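Local structure of zinc finger (CCCH type) motif-containing protein (Toxoplasma gondii, 7NH2) at residues Phe17-Asn22 with Leu58-Asn63; Ile31-Trp36 with Gln81-Ile86; Glu109-Gly114 with Pro125-Arg130. The protein probably reads N6-methyladenosine marks in messenger RNA through its YTH domain, the part present here, and probably binds zinc through CCCH-type fingers elsewhere in the full-length protein. All coordinates share one frame; numbering follows the deposited sequence. Where two conformers were deposited one is given.

Contact 1 (Phe17-Asn22 with Leu58-Asn63). With OYK (~{N},9-dimethylpurin-6-amine), chain C.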
# COMPACT_ATOMS: atom_id res chain seq x y z
N PHE A 17 2.63 -5.69 1.46
CA PHE A 17 2.92 -5.30 0.08
C PHE A 17 3.15 -3.80 0.01
O PHE A 17 2.40 -3.03 0.61
CB PHE A 17 1.75 -5.67 -0.85
CG PHE A 17 1.49 -7.14 -0.92
CD1 PHE A 17 0.70 -7.77 0.03
CD2 PHE A 17 2.05 -7.90 -1.94
CE1 PHE A 17 0.46 -9.14 -0.03
CE2 PHE A 17 1.80 -9.26 -2.02
CZ PHE A 17 1.02 -9.88 -1.06
N ILE A 18 4.20 -3.40 -0.72
CA ILE A 18 4.41 -2.00 -1.06
C ILE A 18 3.41 -1.59 -2.12
O ILE A 18 3.22 -2.30 -3.12
CB ILE A 18 5.84 -1.79 -1.57
CG1 ILE A 18 6.87 -2.29 -0.56
CG2 ILE A 18 6.07 -0.31 -1.92
CD1 ILE A 18 6.74 -1.67 0.80
N ILE A 19 2.77 -0.44 -1.92
CA ILE A 19 1.91 0.17 -2.92
C ILE A 19 2.52 1.50 -3.31
O ILE A 19 2.84 2.32 -2.44
CB ILE A 19 0.50 0.38 -2.35
CG1 ILE A 19 -0.17 -0.98 -2.11
CG2 ILE A 19 -0.31 1.30 -3.26
CD1 ILE A 19 -0.42 -1.79 -3.36
N LYS A 20 2.71 1.71 -4.60
CA LYS A 20 3.20 2.99 -5.09
C LYS A 20 2.02 3.80 -5.62
O LYS A 20 1.11 3.26 -6.25
CB LYS A 20 4.24 2.81 -6.19
CG LYS A 20 5.51 2.08 -5.75
CD LYS A 20 6.23 2.77 -4.59
CE LYS A 20 6.89 4.08 -5.03
NZ LYS A 20 7.87 4.59 -4.01
N SER A 21 2.07 5.10 -5.39
CA SER A 21 1.07 6.02 -5.89
C SER A 21 1.76 7.05 -6.77
O SER A 21 2.76 7.64 -6.35
CB SER A 21 0.41 6.71 -4.71
OG SER A 21 -0.52 7.66 -5.17
N ASN A 22 1.24 7.25 -7.98
CA ASN A 22 1.88 8.18 -8.90
C ASN A 22 1.42 9.62 -8.73
O ASN A 22 2.11 10.53 -9.19
CB ASN A 22 1.58 7.79 -10.35
CG ASN A 22 1.89 6.34 -10.66
OD1 ASN A 22 3.05 5.94 -10.73
ND2 ASN A 22 0.84 5.55 -10.86
N LEU A 58 -1.01 -3.07 3.31
CA LEU A 58 -0.56 -2.29 2.17
C LEU A 58 0.22 -1.11 2.71
O LEU A 58 -0.28 -0.35 3.54
CB LEU A 58 -1.78 -1.82 1.37
CG LEU A 58 -2.71 -2.94 0.89
CD1 LEU A 58 -3.86 -2.32 0.11
CD2 LEU A 58 -1.95 -3.93 0.03
N LEU A 59 1.46 -0.96 2.27
CA LEU A 59 2.35 0.07 2.78
C LEU A 59 2.51 1.09 1.68
O LEU A 59 3.11 0.79 0.64
CB LEU A 59 3.69 -0.56 3.14
CG LEU A 59 3.71 -1.36 4.47
CD1 LEU A 59 2.81 -2.62 4.48
CD2 LEU A 59 5.16 -1.74 4.80
N PHE A 60 1.94 2.28 1.88
CA PHE A 60 1.75 3.26 0.80
C PHE A 60 2.95 4.18 0.67
O PHE A 60 3.40 4.78 1.65
CB PHE A 60 0.50 4.10 1.08
CG PHE A 60 -0.78 3.35 0.88
CD1 PHE A 60 -1.38 3.29 -0.38
CD2 PHE A 60 -1.39 2.71 1.94
CE1 PHE A 60 -2.56 2.60 -0.57
CE2 PHE A 60 -2.59 2.02 1.76
CZ PHE A 60 -3.17 1.97 0.49
N SER A 61 3.46 4.30 -0.56
CA SER A 61 4.62 5.14 -0.82
C SER A 61 4.40 5.90 -2.13
O SER A 61 4.38 5.30 -3.21
CB SER A 61 5.89 4.31 -0.88
OG SER A 61 6.98 5.10 -1.37
N ALA A 62 4.26 7.21 -2.04
CA ALA A 62 4.13 8.04 -3.23
C ALA A 62 5.42 8.01 -4.05
O ALA A 62 6.52 8.12 -3.51
CB ALA A 62 3.81 9.48 -2.81
N ASN A 63 5.25 7.88 -5.38
CA ASN A 63 6.33 7.94 -6.37
C ASN A 63 7.27 9.11 -6.13
O ASN A 63 8.49 8.99 -6.26
CB ASN A 63 5.73 8.16 -7.77
CG ASN A 63 5.14 6.91 -8.37
OD1 ASN A 63 4.90 5.93 -7.68
ND2 ASN A 63 4.90 6.95 -9.68
N12 OYK C . -2.16 4.04 -11.59
C01 OYK C . -0.09 1.76 -12.21
C03 OYK C . -1.09 1.04 -10.05
C05 OYK C . -1.86 2.92 -10.88
C06 OYK C . -2.51 2.67 -9.69
C07 OYK C . -3.48 3.60 -9.27
C09 OYK C . -5.32 4.19 -7.62
C11 OYK C . -3.08 4.89 -11.16
N02 OYK C . -0.99 1.89 -11.07
N04 OYK C . -2.01 1.49 -9.21
N08 OYK C . -4.20 3.37 -8.04
N10 OYK C . -3.73 4.67 -10.02
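Ile19 and Phe60 are bridged neighbours on two parallel strands, and their side chains rise from the sheet together. Ile19 CG2 is 3.7 Å from Phe60 CD1. Ile19 places CG2 anti to its backbone N and CG1 beside that N (chi1 -67°). The two branches therefore part: CG2 goes to the Phe60 ring and CG1 to Leu58, with Ile19 CG1 3.9 Å from Leu58 CB.

Lys20 runs on the other face of the sheet, the one that also carries Ile18 and Leu59. Turns at chi2 (-58°) and chi3 (-71°) fold Lys20 over the partner strand. Lys20 NZ donates to Ser61 OG at 2.8 Å. Ser61 OG also hydrogen-bonds Gly67 O, so the hydroxyl joins the lysine to a backbone carbonyl. Backbone hydrogen bonds of a parallel strand pair run along the contact, among them Ile19 N to Leu59 O at 2.9 Å and Asn63 N to Ser21 O at 2.7 Å.

At the exposed end the amide planes of Asn22 and Asn63 are nearly perpendicular. Asn22 ND2 lies 3.4 Å from N12 of the bound N,9-dimethylpurin-6-amine. The chemistry thus changes along the strands, from a buried apolar stretch to a polar end beside the methylated purine. This is consistent with m6A recognition by a YTH domain.

Contact 2 (Ile31-Trp36 with Gln81-Ile86). With OYK (~{N},9-dimethylpurin-6-amine), chain C.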
# COMPACT_ATOMS: atom_id res chain seq x y z
N ILE A 31 -7.67 7.82 1.33
CA ILE A 31 -7.91 8.10 2.74
C ILE A 31 -9.35 8.55 2.96
O ILE A 31 -10.01 8.13 3.93
CB ILE A 31 -6.89 9.15 3.23
CG1 ILE A 31 -5.50 8.52 3.34
CG2 ILE A 31 -7.34 9.74 4.54
CD1 ILE A 31 -4.39 9.54 3.53
N GLN A 32 -9.87 9.42 2.09
CA GLN A 32 -11.19 9.99 2.31
C GLN A 32 -12.29 8.95 2.15
O GLN A 32 -13.32 9.03 2.82
CB GLN A 32 -11.43 11.17 1.36
CG GLN A 32 -10.71 12.44 1.78
CD GLN A 32 -10.77 13.53 0.72
OE1 GLN A 32 -10.05 13.48 -0.28
NE2 GLN A 32 -11.63 14.51 0.93
N HIS A 33 -12.08 7.95 1.29
CA HIS A 33 -13.12 7.00 0.95
C HIS A 33 -12.80 5.55 1.28
O HIS A 33 -13.62 4.67 0.99
CB HIS A 33 -13.52 7.14 -0.52
CG HIS A 33 -14.02 8.51 -0.86
ND1 HIS A 33 -15.30 8.92 -0.55
CD2 HIS A 33 -13.43 9.56 -1.48
CE1 HIS A 33 -15.47 10.17 -0.96
NE2 HIS A 33 -14.34 10.58 -1.52
N GLY A 34 -11.63 5.26 1.87
CA GLY A 34 -11.28 3.90 2.23
C GLY A 34 -11.24 2.95 1.05
O GLY A 34 -11.87 1.89 1.08
N VAL A 35 -10.49 3.30 0.01
CA VAL A 35 -10.57 2.58 -1.25
C VAL A 35 -9.21 2.60 -1.92
O VAL A 35 -8.43 3.55 -1.77
CB VAL A 35 -11.66 3.22 -2.15
CG1 VAL A 35 -11.31 4.66 -2.50
CG2 VAL A 35 -11.88 2.36 -3.40
N TRP A 36 -8.92 1.54 -2.68
CA TRP A 36 -7.73 1.50 -3.52
C TRP A 36 -8.04 0.70 -4.78
O TRP A 36 -9.06 -0.01 -4.85
CB TRP A 36 -6.51 0.91 -2.77
CG TRP A 36 -5.21 1.18 -3.50
CD1 TRP A 36 -4.38 0.26 -4.07
CD2 TRP A 36 -4.63 2.46 -3.75
NE1 TRP A 36 -3.30 0.90 -4.66
CE2 TRP A 36 -3.44 2.25 -4.47
CE3 TRP A 36 -4.99 3.77 -3.41
CZ2 TRP A 36 -2.61 3.30 -4.88
CZ3 TRP A 36 -4.18 4.82 -3.82
CH2 TRP A 36 -3.01 4.57 -4.54
N GLN A 81 -18.57 -2.82 -8.59
CA GLN A 81 -19.62 -1.94 -8.11
C GLN A 81 -19.13 -0.92 -7.09
O GLN A 81 -19.90 -0.03 -6.72
CB GLN A 81 -20.73 -2.78 -7.46
CG GLN A 81 -21.48 -3.68 -8.43
CD GLN A 81 -22.75 -4.25 -7.83
OE1 GLN A 81 -22.77 -4.64 -6.66
NE2 GLN A 81 -23.81 -4.30 -8.62
N LEU A 82 -17.89 -1.02 -6.63
CA LEU A 82 -17.39 -0.15 -5.57
C LEU A 82 -16.79 1.11 -6.18
O LEU A 82 -15.83 1.04 -6.94
CB LEU A 82 -16.32 -0.88 -4.75
CG LEU A 82 -15.73 -0.01 -3.64
CD1 LEU A 82 -16.77 0.30 -2.57
CD2 LEU A 82 -14.52 -0.70 -3.02
N PHE A 83 -17.36 2.26 -5.82
CA PHE A 83 -16.90 3.59 -6.24
C PHE A 83 -16.50 3.62 -7.72
O PHE A 83 -15.38 4.02 -8.05
CB PHE A 83 -15.74 4.07 -5.37
CG PHE A 83 -16.11 4.38 -3.94
CD1 PHE A 83 -16.94 5.45 -3.63
CD2 PHE A 83 -15.55 3.66 -2.90
CE1 PHE A 83 -17.24 5.75 -2.30
CE2 PHE A 83 -15.84 3.94 -1.59
CZ PHE A 83 -16.70 4.99 -1.28
N PRO A 84 -17.38 3.20 -8.63
CA PRO A 84 -16.97 3.03 -10.03
C PRO A 84 -16.39 4.31 -10.62
O PRO A 84 -17.02 5.37 -10.57
CB PRO A 84 -18.27 2.62 -10.73
CG PRO A 84 -19.10 2.02 -9.66
CD PRO A 84 -18.79 2.81 -8.43
N GLY A 85 -15.18 4.20 -11.16
CA GLY A 85 -14.54 5.30 -11.85
C GLY A 85 -14.02 6.43 -10.98
O GLY A 85 -13.72 7.50 -11.49
N ILE A 86 -13.87 6.19 -9.67
CA ILE A 86 -13.50 7.26 -8.74
C ILE A 86 -12.15 7.88 -9.07
O ILE A 86 -11.92 9.06 -8.79
CB ILE A 86 -13.56 6.75 -7.28
CG1 ILE A 86 -13.42 7.91 -6.30
CG2 ILE A 86 -12.49 5.66 -7.02
CD1 ILE A 86 -13.66 7.53 -4.86
N12 OYK C . -2.16 4.04 -11.59
C01 OYK C . -0.09 1.76 -12.21
C03 OYK C . -1.09 1.04 -10.05
C05 OYK C . -1.86 2.92 -10.88
C06 OYK C . -2.51 2.67 -9.69
C07 OYK C . -3.48 3.60 -9.27
C09 OYK C . -5.32 4.19 -7.62
C11 OYK C . -3.08 4.89 -11.16
N02 OYK C . -0.99 1.89 -11.07
N04 OYK C . -2.01 1.49 -9.21
N08 OYK C . -4.20 3.37 -8.04
N10 OYK C . -3.73 4.67 -10.02
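The backbones of His33 to Val35 and Leu82 to Ile86 stay apart, with Val35 CA 8.1 Å from Phe83 CA, and no hydrogen bond joins the segments. Gly34, just past the helix, takes a positive phi, and a type II turn spans Phe83 to Ile86. Ile86 N closes that turn by donating to Phe83 O.

Side chains fill the gap. Phe83 packs on both His33 and Val35. His33 CB sits over one face of its ring, 3.9 Å from Phe83 CZ. The imidazole also turns an edge toward the Phe83 face in an offset edge-to-face pair. The His33 and Phe83 ring centroids are 5.4 Å apart, with the planes at 61°. Ile86 extends its chain, with CG1 anti to the backbone N (chi1 -170°), and this carries Ile86 CD1 to within 3.9 Å of His33 CD2.

Val35 divides its methyls between partners. Val35 CG2 lies 3.9 Å from Phe83 CD2. Val35 CG2 also meets Leu82 CD2, at 4.1 Å. CG1 turns to Ile86. The contact is therefore apolar and aromatic.

Trp36 points away from the loop. Its ring offers one face to the bound purine, with OYK N08 3.5 Å from Trp36 CZ2, and its ring meets that of Trp87. This is consistent with the aromatic cage in which YTH domains hold the N6-methyl group. The contact lays the loop between strands 67-74 and 98-109 against the end of helix 24-33 and strand 35-36. That strand borders strand 98-109 at one margin of the sheet, and Ile86 also touches Thr29 of the helix.

Contact 3 (Glu109-Gly114 with Pro125-Arg130)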
# COMPACT_ATOMS: atom_id res chain seq x y z
N GLU A 109 10.89 8.30 6.09
CA GLU A 109 11.70 8.29 4.88
C GLU A 109 12.45 6.97 4.76
O GLU A 109 12.88 6.38 5.75
CB GLU A 109 12.68 9.46 4.88
CG GLU A 109 12.03 10.81 5.19
CD GLU A 109 12.46 11.91 4.25
OE1 GLU A 109 11.79 12.09 3.20
OE2 GLU A 109 13.45 12.61 4.55
N PHE A 110 12.62 6.51 3.51
CA PHE A 110 13.43 5.32 3.28
C PHE A 110 14.81 5.47 3.91
O PHE A 110 15.37 4.51 4.43
CB PHE A 110 13.59 5.06 1.78
CG PHE A 110 12.32 4.67 1.09
CD1 PHE A 110 11.57 3.59 1.52
CD2 PHE A 110 11.88 5.39 -0.02
CE1 PHE A 110 10.40 3.24 0.86
CE2 PHE A 110 10.72 5.03 -0.67
CZ PHE A 110 9.98 3.96 -0.23
N GLU A 111 15.36 6.68 3.85
CA GLU A 111 16.69 6.96 4.39
C GLU A 111 16.73 6.83 5.91
O GLU A 111 17.81 6.55 6.45
CB GLU A 111 17.14 8.34 3.94
CG GLU A 111 16.82 8.64 2.48
CD GLU A 111 15.43 9.26 2.29
OE1 GLU A 111 15.28 10.46 2.59
OE2 GLU A 111 14.49 8.55 1.84
N GLU A 112 15.60 7.00 6.60
CA GLU A 112 15.57 6.77 8.04
C GLU A 112 15.79 5.31 8.37
O GLU A 112 16.24 4.99 9.48
CB GLU A 112 14.23 7.23 8.63
CG GLU A 112 13.93 8.69 8.46
CD GLU A 112 12.66 9.10 9.16
OE1 GLU A 112 12.59 8.90 10.40
OE2 GLU A 112 11.74 9.60 8.49
N LEU A 113 15.47 4.41 7.45
CA LEU A 113 15.64 2.98 7.66
C LEU A 113 17.04 2.49 7.31
O LEU A 113 17.33 1.31 7.50
CB LEU A 113 14.59 2.22 6.84
CG LEU A 113 13.14 2.66 7.09
CD1 LEU A 113 12.24 2.34 5.90
CD2 LEU A 113 12.60 2.01 8.36
N GLY A 114 17.91 3.37 6.83
CA GLY A 114 19.19 2.85 6.41
C GLY A 114 19.05 2.17 5.05
O GLY A 114 18.05 2.31 4.35
N PRO A 125 17.05 -2.38 -3.16
CA PRO A 125 16.75 -1.51 -2.02
C PRO A 125 15.25 -1.39 -1.81
O PRO A 125 14.47 -1.38 -2.76
CB PRO A 125 17.35 -0.16 -2.45
CG PRO A 125 18.44 -0.51 -3.41
CD PRO A 125 17.92 -1.71 -4.16
N LEU A 126 14.86 -1.30 -0.54
CA LEU A 126 13.46 -1.05 -0.24
C LEU A 126 12.94 0.16 -1.00
O LEU A 126 11.83 0.14 -1.55
CB LEU A 126 13.33 -0.83 1.27
CG LEU A 126 11.94 -0.64 1.85
CD1 LEU A 126 11.11 -1.88 1.66
CD2 LEU A 126 12.07 -0.29 3.32
N ARG A 127 13.77 1.20 -1.12
CA ARG A 127 13.36 2.43 -1.79
C ARG A 127 13.10 2.23 -3.27
O ARG A 127 12.41 3.06 -3.87
CB ARG A 127 14.41 3.53 -1.56
CG ARG A 127 15.72 3.32 -2.32
CD ARG A 127 16.74 4.40 -1.96
NE ARG A 127 16.09 5.66 -1.62
CZ ARG A 127 16.37 6.39 -0.55
NH1 ARG A 127 17.31 5.99 0.30
NH2 ARG A 127 15.72 7.52 -0.33
N LYS A 128 13.63 1.17 -3.89
CA LYS A 128 13.41 0.89 -5.30
C LYS A 128 12.25 -0.06 -5.55
O LYS A 128 12.09 -0.55 -6.68
CB LYS A 128 14.69 0.37 -5.96
CG LYS A 128 15.87 1.32 -5.88
CD LYS A 128 16.00 2.17 -7.14
CE LYS A 128 17.11 3.21 -6.98
NZ LYS A 128 18.40 2.74 -7.53
N SER A 129 11.44 -0.34 -4.54
CA SER A 129 10.32 -1.27 -4.69
C SER A 129 9.28 -0.71 -5.64
O SER A 129 8.82 0.43 -5.49
CB SER A 129 9.65 -1.54 -3.35
OG SER A 129 10.56 -2.06 -2.40
N ARG A 130 8.89 -1.51 -6.63
CA ARG A 130 7.79 -1.13 -7.50
C ARG A 130 6.45 -1.46 -6.85
O ARG A 130 6.37 -2.12 -5.81
CB ARG A 130 7.93 -1.80 -8.87
CG ARG A 130 7.67 -3.29 -8.87
CD ARG A 130 8.45 -4.00 -9.97
NE ARG A 130 8.13 -3.49 -11.30
CZ ARG A 130 7.19 -4.01 -12.09
NH1 ARG A 130 6.49 -5.06 -11.69
NH2 ARG A 130 6.97 -3.48 -13.29
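Phe110 lies with one ring face against the backbone and CB of Arg127. Arg127 CA stands 3.7 Å from the Phe110 ring centroid and 7° off the ring normal, a CH-pi contact over the centre. Arg127 CB is over the same face, 3.5 Å from Phe110 CD2.

The arginine then curls back. Its CG sits between the backbone N and the carbonyl carbon (chi1 72°), and the chain bends again at chi3. This brings the guanidinium over Phe110 CB, which lies against one of its faces. The ring and guanidinium planes are 68° apart, so the two groups do not stack.

Glu111 bends at chi2 and lies roughly perpendicular to Arg127. Its CG meets the guanidinium edge in plane. Glu111 OE2 makes a salt bridge to Arg127 NH2 at 2.7 Å, but the hydrogen bond is weak because it is strongly bent.

Deeper in, Leu113 CD1 touches Leu126 CD2 at 3.7 Å, and both leucines rest on Leu143 of helix 137-148. Phe110 also meets Phe68 edge-to-face. The contact joins two short 3-10 turns, 110-113 and 126-127, which flank the small hairpin of strands 117-118 and 124-125 in this YTH domain.

Contact 1 is largely buried, its centre about 5 Å from the centre of the chain, with an exposed asparagine end. Contacts 2 and 3 are partly buried and lie on opposite sides of the chain centre, with nearest atoms about 10 Å apart. Contact 1 touches both. Ile19 and Phe60 pack on Trp36 of contact 2, while Ser61 meets Phe110 of contact 3 and Lys20 meets Ser129. Contacts 1 and 2 reach the same sheet, and both touch the bound purine. Backbone hydrogen bonds dominate contact 1. Contact 2 has none across it and relies on apolar and aromatic side chains. Contact 3 adds a salt bridge at the surface to an apolar interior.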